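Local coordinates for protein glycine betaine/carnitine/choline ABC transporter (Staphylococcus aureus subsp. aureus Mu50, PDB 3O66) that probably binds glycine betaine, carnitine, choline or a related quaternary amine as the substrate-binding component of an ABC importer, at residues T115-M119 with L145-W151; I13-S17 with Q54-L58; N71-L75 with A90-T94. One frame throughout, in Å; residues are numbered along the deposited sequence.

Contact 1: residues T115-M119 with L145-W151; sequences TYAFM and LGMDSSW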
loop_
_atom_site.group_PDB
_atom_site.type_symbol
_atom_site.label_atom_id
_atom_site.label_comp_id
_atom_site.label_asym_id
_atom_site.label_seq_id
_atom_site.Cartn_x
_atom_site.Cartn_y
_atom_site.Cartn_z
ATOM N N THR A 115 -4.820 1.183 1.682
ATOM C CA THR A 115 -5.893 0.826 2.576
ATOM C C THR A 115 -7.231 0.808 1.838
ATOM O O THR A 115 -7.364 1.381 0.756
ATOM C CB THR A 115 -5.983 1.825 3.759
ATOM O OG1 THR A 115 -7.113 1.481 4.579
ATOM C CG2 THR A 115 -6.124 3.298 3.257
ATOM N N TYR A 116 -8.208 0.105 2.410
ATOM C CA TYR A 116 -9.590 0.307 1.991
ATOM C C TYR A 116 -9.865 1.788 2.246
ATOM O O TYR A 116 -9.438 2.343 3.261
ATOM C CB TYR A 116 -10.566 -0.548 2.804
ATOM C CG TYR A 116 -10.788 -1.987 2.312
ATOM C CD1 TYR A 116 -10.304 -2.432 1.075
ATOM C CD2 TYR A 116 -11.511 -2.883 3.091
ATOM C CE1 TYR A 116 -10.520 -3.748 0.643
ATOM C CE2 TYR A 116 -11.752 -4.195 2.664
ATOM C CZ TYR A 116 -11.259 -4.623 1.440
ATOM O OH TYR A 116 -11.488 -5.931 1.046
ATOM N N ALA A 117 -10.570 2.404 1.295
ATOM C CA ALA A 117 -10.948 3.792 1.382
ATOM C C ALA A 117 -12.176 4.001 0.536
ATOM O O ALA A 117 -12.303 3.417 -0.542
ATOM C CB ALA A 117 -9.793 4.699 0.860
ATOM N N PHE A 118 -13.057 4.875 1.004
ATOM C CA PHE A 118 -14.231 5.276 0.259
ATOM C C PHE A 118 -13.826 6.295 -0.762
ATOM O O PHE A 118 -13.008 7.174 -0.483
ATOM C CB PHE A 118 -15.314 5.858 1.178
ATOM C CG PHE A 118 -15.905 4.834 2.102
ATOM C CD1 PHE A 118 -16.935 4.012 1.665
ATOM C CD2 PHE A 118 -15.353 4.618 3.361
ATOM C CE1 PHE A 118 -17.466 3.029 2.509
ATOM C CE2 PHE A 118 -15.865 3.619 4.214
ATOM C CZ PHE A 118 -16.915 2.826 3.774
HETATM N N MSE A 119 -14.411 6.189 -1.947
HETATM C CA MSE A 119 -14.018 7.053 -3.058
HETATM C C MSE A 119 -15.184 7.314 -3.982
HETATM O O MSE A 119 -16.144 6.507 -4.056
HETATM C CB MSE A 119 -12.805 6.515 -3.816
HETATM C CG MSE A 119 -13.029 5.099 -4.376
HETATM SE SE MSE A 119 -11.398 4.346 -5.136
HETATM C CE MSE A 119 -10.427 4.114 -3.451
ATOM N N LEU A 145 -23.588 2.377 -2.926
ATOM C CA LEU A 145 -22.248 1.902 -2.515
ATOM C C LEU A 145 -21.865 0.534 -3.131
ATOM O O LEU A 145 -22.651 -0.407 -3.077
ATOM C CB LEU A 145 -22.144 1.786 -0.990
ATOM C CG LEU A 145 -20.824 1.286 -0.374
ATOM C CD1 LEU A 145 -19.641 2.235 -0.671
ATOM C CD2 LEU A 145 -20.990 1.105 1.143
ATOM N N GLY A 146 -20.662 0.447 -3.691
ATOM C CA GLY A 146 -20.054 -0.841 -4.109
ATOM C C GLY A 146 -18.890 -1.143 -3.176
ATOM O O GLY A 146 -18.096 -0.240 -2.871
HETATM N N MSE A 147 -18.790 -2.391 -2.708
HETATM C CA MSE A 147 -17.658 -2.813 -1.865
HETATM C C MSE A 147 -17.260 -4.249 -2.207
HETATM O O MSE A 147 -18.057 -4.977 -2.799
HETATM C CB MSE A 147 -18.040 -2.723 -0.370
HETATM C CG MSE A 147 -19.042 -3.754 0.052
HETATM SE SE MSE A 147 -20.823 -3.171 -0.446
HETATM C CE MSE A 147 -21.359 -2.648 1.378
ATOM N N ASP A 148 -16.055 -4.663 -1.824
ATOM C CA ASP A 148 -15.664 -6.071 -1.934
ATOM C C ASP A 148 -16.693 -6.962 -1.229
ATOM O O ASP A 148 -17.130 -6.642 -0.126
ATOM C CB ASP A 148 -14.308 -6.337 -1.279
ATOM C CG ASP A 148 -13.849 -7.769 -1.489
ATOM O OD1 ASP A 148 -13.404 -8.112 -2.607
ATOM O OD2 ASP A 148 -13.985 -8.573 -0.559
ATOM N N SER A 149 -17.060 -8.085 -1.849
ATOM C CA SER A 149 -17.959 -9.044 -1.182
ATOM C C SER A 149 -17.470 -9.529 0.218
ATOM O O SER A 149 -18.276 -9.738 1.122
ATOM C CB SER A 149 -18.352 -10.216 -2.106
ATOM O OG SER A 149 -17.287 -10.674 -2.928
ATOM N N SER A 150 -16.165 -9.668 0.417
ATOM C CA SER A 150 -15.659 -10.131 1.734
ATOM C C SER A 150 -15.894 -9.119 2.865
ATOM O O SER A 150 -15.714 -9.440 4.039
ATOM C CB SER A 150 -14.187 -10.523 1.653
ATOM N N TRP A 151 -16.323 -7.906 2.507
ATOM C CA TRP A 151 -16.524 -6.832 3.474
ATOM C C TRP A 151 -17.924 -6.779 4.120
ATOM O O TRP A 151 -18.071 -6.231 5.210
ATOM C CB TRP A 151 -16.132 -5.476 2.849
ATOM C CG TRP A 151 -15.841 -4.424 3.847
ATOM C CD1 TRP A 151 -14.786 -4.378 4.712
ATOM C CD2 TRP A 151 -16.625 -3.264 4.104
ATOM N NE1 TRP A 151 -14.857 -3.247 5.488
ATOM C CE2 TRP A 151 -15.979 -2.545 5.138
ATOM C CE3 TRP A 151 -17.811 -2.754 3.558
ATOM C CZ2 TRP A 151 -16.484 -1.343 5.641
ATOM C CZ3 TRP A 151 -18.305 -1.554 4.049
ATOM C CH2 TRP A 151 -17.643 -0.862 5.089
#
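Two strands that are not neighbours, 116-120 and 144-148, meet here through long side chains reaching across the intervening strand 192-196. The backbones stay well apart, with F118 CA and M147 CA 9.0 Å from each other, so rings must fill the gap. Y116 and F118, two residues apart on their strand, project over the same face of the sheet, and L194 of the central strand touches both of them and W151. W151 is the main bump on the other side. It sits in the turn that follows strand 144-148, and its indole enters the hollow beside the two rings: Y116 CE2 lies 3.7 Å from W151 CD1, and F118 CZ 4.0 Å from W151 CH2. With Y116 the indole forms an offset edge-to-face pair, the tyrosine edge directed at the face of the five-membered ring, with centroids 5.4 Å apart and planes at 90°. A smaller bump, L145 CD1, abuts the edge of the F118 ring, 3.9 Å from CE1, while D148 CB comes within 3.7 Å of Y116 OH. The turn is shaped by D148, whose OD2 accepts from S150 N at 2.6 Å in an Asx turn. F162 of helix 159-166 packs on both F118 and W151. Y116 also meets Y196 and F217, and a triethylene glycol lies about 5 Å from its side chain, consistent with a place beside the ligand pocket. No hydrogen bond joins the segments, T115 OG1 and S150 N bonding within their own, so the contact depends on the fit of its rings and aliphatic carbons.

Contact 2: residues I13-S17 with Q54-L58; sequences ITALS and QHNAL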
loop_
_atom_site.group_PDB
_atom_site.type_symbol
_atom_site.label_atom_id
_atom_site.label_comp_id
_atom_site.label_asym_id
_atom_site.label_seq_id
_atom_site.Cartn_x
_atom_site.Cartn_y
_atom_site.Cartn_z
ATOM N N ILE A 13 14.764 -10.013 -2.835
ATOM C CA ILE A 13 13.677 -9.130 -2.467
ATOM C C ILE A 13 12.342 -9.814 -2.777
ATOM O O ILE A 13 12.030 -10.134 -3.957
ATOM C CB ILE A 13 13.737 -7.798 -3.277
ATOM C CG1 ILE A 13 15.129 -7.152 -3.156
ATOM C CG2 ILE A 13 12.572 -6.869 -2.875
ATOM C CD1 ILE A 13 15.389 -5.950 -4.093
ATOM N N THR A 14 11.522 -9.992 -1.752
ATOM C CA THR A 14 10.235 -10.611 -1.989
ATOM C C THR A 14 9.287 -9.615 -2.654
ATOM O O THR A 14 9.275 -8.397 -2.306
ATOM C CB THR A 14 9.557 -11.081 -0.708
ATOM O OG1 THR A 14 9.201 -9.925 0.067
ATOM C CG2 THR A 14 10.450 -11.988 0.076
ATOM N N ALA A 15 8.506 -10.126 -3.602
ATOM C CA ALA A 15 7.484 -9.315 -4.245
ATOM C C ALA A 15 6.197 -10.095 -4.389
ATOM O O ALA A 15 6.225 -11.327 -4.658
ATOM C CB ALA A 15 7.965 -8.841 -5.580
ATOM N N LEU A 16 5.074 -9.390 -4.204
ATOM C CA LEU A 16 3.744 -9.943 -4.396
ATOM C C LEU A 16 3.487 -9.936 -5.903
ATOM O O LEU A 16 4.264 -9.348 -6.662
ATOM C CB LEU A 16 2.669 -9.072 -3.676
ATOM C CG LEU A 16 2.812 -8.875 -2.159
ATOM C CD1 LEU A 16 1.786 -7.863 -1.661
ATOM C CD2 LEU A 16 2.690 -10.218 -1.395
ATOM N N SER A 17 2.403 -10.568 -6.340
ATOM C CA SER A 17 1.981 -10.465 -7.750
ATOM C C SER A 17 1.359 -9.119 -8.164
ATOM O O SER A 17 0.997 -8.936 -9.344
ATOM C CB SER A 17 1.067 -11.653 -8.159
ATOM O OG SER A 17 0.038 -11.844 -7.196
ATOM N N GLN A 54 5.547 -13.471 2.173
ATOM C CA GLN A 54 6.728 -12.605 2.207
ATOM C C GLN A 54 7.456 -12.795 3.514
ATOM O O GLN A 54 8.669 -12.922 3.510
ATOM C CB GLN A 54 6.365 -11.122 2.067
ATOM C CG GLN A 54 5.726 -10.752 0.737
ATOM C CD GLN A 54 5.906 -9.273 0.464
ATOM O OE1 GLN A 54 6.905 -8.858 -0.128
ATOM N NE2 GLN A 54 4.940 -8.472 0.898
ATOM N N HIS A 55 6.695 -12.771 4.625
ATOM C CA HIS A 55 7.244 -12.865 5.974
ATOM C C HIS A 55 7.996 -14.175 6.170
ATOM O O HIS A 55 9.130 -14.188 6.684
ATOM C CB HIS A 55 6.123 -12.764 7.008
ATOM C CG HIS A 55 6.592 -12.927 8.423
ATOM N ND1 HIS A 55 7.443 -12.022 9.033
ATOM C CD2 HIS A 55 6.330 -13.882 9.346
ATOM C CE1 HIS A 55 7.685 -12.420 10.271
ATOM N NE2 HIS A 55 7.026 -13.547 10.485
ATOM N N ASN A 56 7.347 -15.270 5.784
ATOM C CA ASN A 56 7.918 -16.586 5.930
ATOM C C ASN A 56 9.209 -16.719 5.133
ATOM O O ASN A 56 10.169 -17.322 5.630
ATOM C CB ASN A 56 6.890 -17.684 5.614
ATOM C CG ASN A 56 5.816 -17.790 6.684
ATOM O OD1 ASN A 56 6.075 -17.533 7.871
ATOM N ND2 ASN A 56 4.618 -18.207 6.287
ATOM N N ALA A 57 9.259 -16.137 3.935
ATOM C CA ALA A 57 10.510 -16.100 3.195
ATOM C C ALA A 57 11.669 -15.452 3.989
ATOM O O ALA A 57 12.778 -15.976 3.997
ATOM C CB ALA A 57 10.335 -15.400 1.833
ATOM N N LEU A 58 11.429 -14.298 4.613
ATOM C CA LEU A 58 12.496 -13.641 5.378
ATOM C C LEU A 58 12.885 -14.475 6.594
ATOM O O LEU A 58 14.081 -14.657 6.892
ATOM C CB LEU A 58 12.111 -12.196 5.787
ATOM C CG LEU A 58 12.555 -11.091 4.796
ATOM C CD1 LEU A 58 11.988 -11.311 3.390
ATOM C CD2 LEU A 58 12.162 -9.703 5.277
#
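The helix 51-60 belongs to a beta-alpha-beta crossover of the Rossmann-like kind found in periplasmic-binding-protein lobes: it links the parallel strands 43-48 and 65-70 and passes over strand 12-16, which lies between them in the sheet. Its segment 54-58 runs almost antiparallel to strand 13-16, at 165° with the axes 8.9 Å apart. Q54 makes the closest approach, its CA 5.8 Å from that of T14. Its side chain extends toward the strand, and OE1 accepts a short 2.5 Å hydrogen bond from T14 OG1. The amide is oriented by its other end as well, because NE2 is hydrogen-bonded to V68 O on the neighbouring strand and to S51 OG; the methyl L16 CD2 packs 3.7 Å from Q54 NE2. L16 itself is about 4 Å from a bound triethylene glycol, probably from the crystallisation liquor but consistent with this end of the strand facing a pocket. H55 turns from the strand and sets its ring edge-to-face with F102. One helical turn beyond Q54, A57 presents a small methyl, with CB 3.8 Å from T14 CG2. L58 completes the apolar patch from the next position, and its backbone N bonds to Q54 O at 3.3 Å within the helix. T14 thus divides its side chain: the hydroxyl meets Q54 and also bonds S66 OG, whereas its methyl CG2 rests 3.7 Å from L58 CD1.

Contact 3: residues N71-L75 with A90-T94; sequences NGTDL and AMIAT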
loop_
_atom_site.group_PDB
_atom_site.type_symbol
_atom_site.label_atom_id
_atom_site.label_comp_id
_atom_site.label_asym_id
_atom_site.label_seq_id
_atom_site.Cartn_x
_atom_site.Cartn_y
_atom_site.Cartn_z
ATOM N N ASN A 71 2.009 -1.707 7.366
ATOM C CA ASN A 71 2.131 -1.879 8.834
ATOM C C ASN A 71 0.916 -2.508 9.534
ATOM O O ASN A 71 1.084 -3.392 10.366
ATOM C CB ASN A 71 2.698 -0.656 9.571
ATOM C CG ASN A 71 1.817 0.600 9.464
ATOM O OD1 ASN A 71 0.749 0.628 8.808
ATOM N ND2 ASN A 71 2.292 1.668 10.106
ATOM N N GLY A 72 -0.298 -2.087 9.169
ATOM C CA GLY A 72 -1.490 -2.678 9.779
ATOM C C GLY A 72 -1.615 -4.171 9.493
ATOM O O GLY A 72 -2.149 -4.928 10.309
ATOM N N THR A 73 -1.126 -4.606 8.336
ATOM C CA THR A 73 -1.179 -6.026 8.008
ATOM C C THR A 73 -0.195 -6.761 8.887
ATOM O O THR A 73 -0.529 -7.797 9.466
ATOM C CB THR A 73 -0.806 -6.290 6.564
ATOM O OG1 THR A 73 -1.778 -5.670 5.714
ATOM C CG2 THR A 73 -0.767 -7.820 6.304
ATOM N N ASP A 74 1.028 -6.242 8.971
ATOM C CA ASP A 74 2.057 -6.974 9.699
ATOM C C ASP A 74 1.943 -6.898 11.239
ATOM O O ASP A 74 2.390 -7.810 11.945
ATOM C CB ASP A 74 3.427 -6.575 9.178
ATOM C CG ASP A 74 3.760 -7.279 7.882
ATOM O OD1 ASP A 74 3.669 -8.524 7.828
ATOM O OD2 ASP A 74 4.071 -6.593 6.898
ATOM N N LEU A 75 1.338 -5.816 11.735
ATOM C CA LEU A 75 1.084 -5.668 13.160
ATOM C C LEU A 75 0.101 -6.704 13.711
ATOM O O LEU A 75 0.304 -7.207 14.820
ATOM C CB LEU A 75 0.622 -4.253 13.524
ATOM C CG LEU A 75 0.406 -3.943 15.011
ATOM C CD1 LEU A 75 1.680 -4.177 15.838
ATOM C CD2 LEU A 75 -0.072 -2.527 15.207
ATOM N N ALA A 90 0.907 3.190 15.757
ATOM C CA ALA A 90 0.870 1.939 14.999
ATOM C C ALA A 90 2.228 1.660 14.373
ATOM O O ALA A 90 2.676 0.507 14.347
ATOM C CB ALA A 90 -0.222 1.973 13.888
HETATM N N MSE A 91 2.871 2.695 13.838
HETATM C CA MSE A 91 4.168 2.494 13.168
HETATM C C MSE A 91 5.257 2.163 14.193
HETATM O O MSE A 91 6.080 1.276 13.972
HETATM C CB MSE A 91 4.579 3.693 12.298
HETATM C CG MSE A 91 5.913 3.458 11.539
HETATM SE SE MSE A 91 5.882 1.835 10.418
HETATM C CE MSE A 91 5.412 2.738 8.778
ATOM N N ILE A 92 5.262 2.884 15.307
ATOM C CA ILE A 92 6.203 2.597 16.387
ATOM C C ILE A 92 6.063 1.141 16.884
ATOM O O ILE A 92 7.070 0.431 17.066
ATOM C CB ILE A 92 6.048 3.606 17.561
ATOM C CG1 ILE A 92 6.580 4.985 17.137
ATOM C CG2 ILE A 92 6.792 3.097 18.830
ATOM C CD1 ILE A 92 6.127 6.153 18.039
ATOM N N ALA A 93 4.829 0.704 17.129
ATOM C CA ALA A 93 4.577 -0.681 17.564
ATOM C C ALA A 93 5.071 -1.681 16.514
ATOM O O ALA A 93 5.626 -2.706 16.857
ATOM C CB ALA A 93 3.090 -0.911 17.839
ATOM N N THR A 94 4.855 -1.386 15.236
ATOM C CA THR A 94 5.336 -2.264 14.165
ATOM C C THR A 94 6.874 -2.346 14.109
ATOM O O THR A 94 7.457 -3.430 13.962
ATOM C CB THR A 94 4.742 -1.840 12.790
ATOM O OG1 THR A 94 3.324 -1.747 12.921
ATOM C CG2 THR A 94 5.056 -2.889 11.715
#
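Apolar packing centres on L75, whose branched side chain enters the shallow groove along helix 87-102. Its CD1 lies 4.1 Å from A93 CB, and its CD2 is 4.2 Å from A90 O; the small alanines let the leucine approach the neighbouring backbone this closely. Mixed contacts between polar and carbon atoms form a second group. T94 OG1 sits against N71 CB at 3.6 Å and L75 CB at 3.7 Å, so the threonine fits beside two residues one turn apart on the facing helix. N71 ND2 in turn lies 3.6 Å from the terminal methyl CE of M91, a selenomethionine. The two short helical segments run in broadly the same direction, 48° apart with axes separated by 9.6 Å, and pack as an alpha-alpha pair at the side of one lobe of the binding-protein fold: helix 71-76 follows directly from strand 65-70, and helix 87-102 leads into the edge strand 104-106. On that strand F106 touches N71, D74, M91 and T94, so both helices share it as a partner. No hydrogen bond crosses between the segments; T94 OG1 instead donates to A90 O of its own helix at 2.7 Å, which accounts for a hydroxyl placed among carbon atoms. D74, directed elsewhere, forms a salt bridge through OD2 with NE of R69, just before the helix.

Overall arrangement
The contacts divide between two lobes, each with a mixed five-stranded sheet in which three parallel strands are followed by one antiparallel strand and a short edge strand, the β2-β1-β3-βn-β4 arrangement of type II periplasmic binding proteins. Along the chain, contact 2 comes first, then contact 3, both in the lobe containing strand 12-16; contact 1 follows in the other. Contacts 2 and 3 have centres about 17 Å apart and are linked by strand 65-70, which runs from helix 51-60 into helix 71-76. Contact 1 is centred about 26 Å from contact 2 and 22 Å from contact 3. L16 and Y116, in opposite lobes, each approach bound triethylene glycol, consistent with a substrate cleft between the lobes.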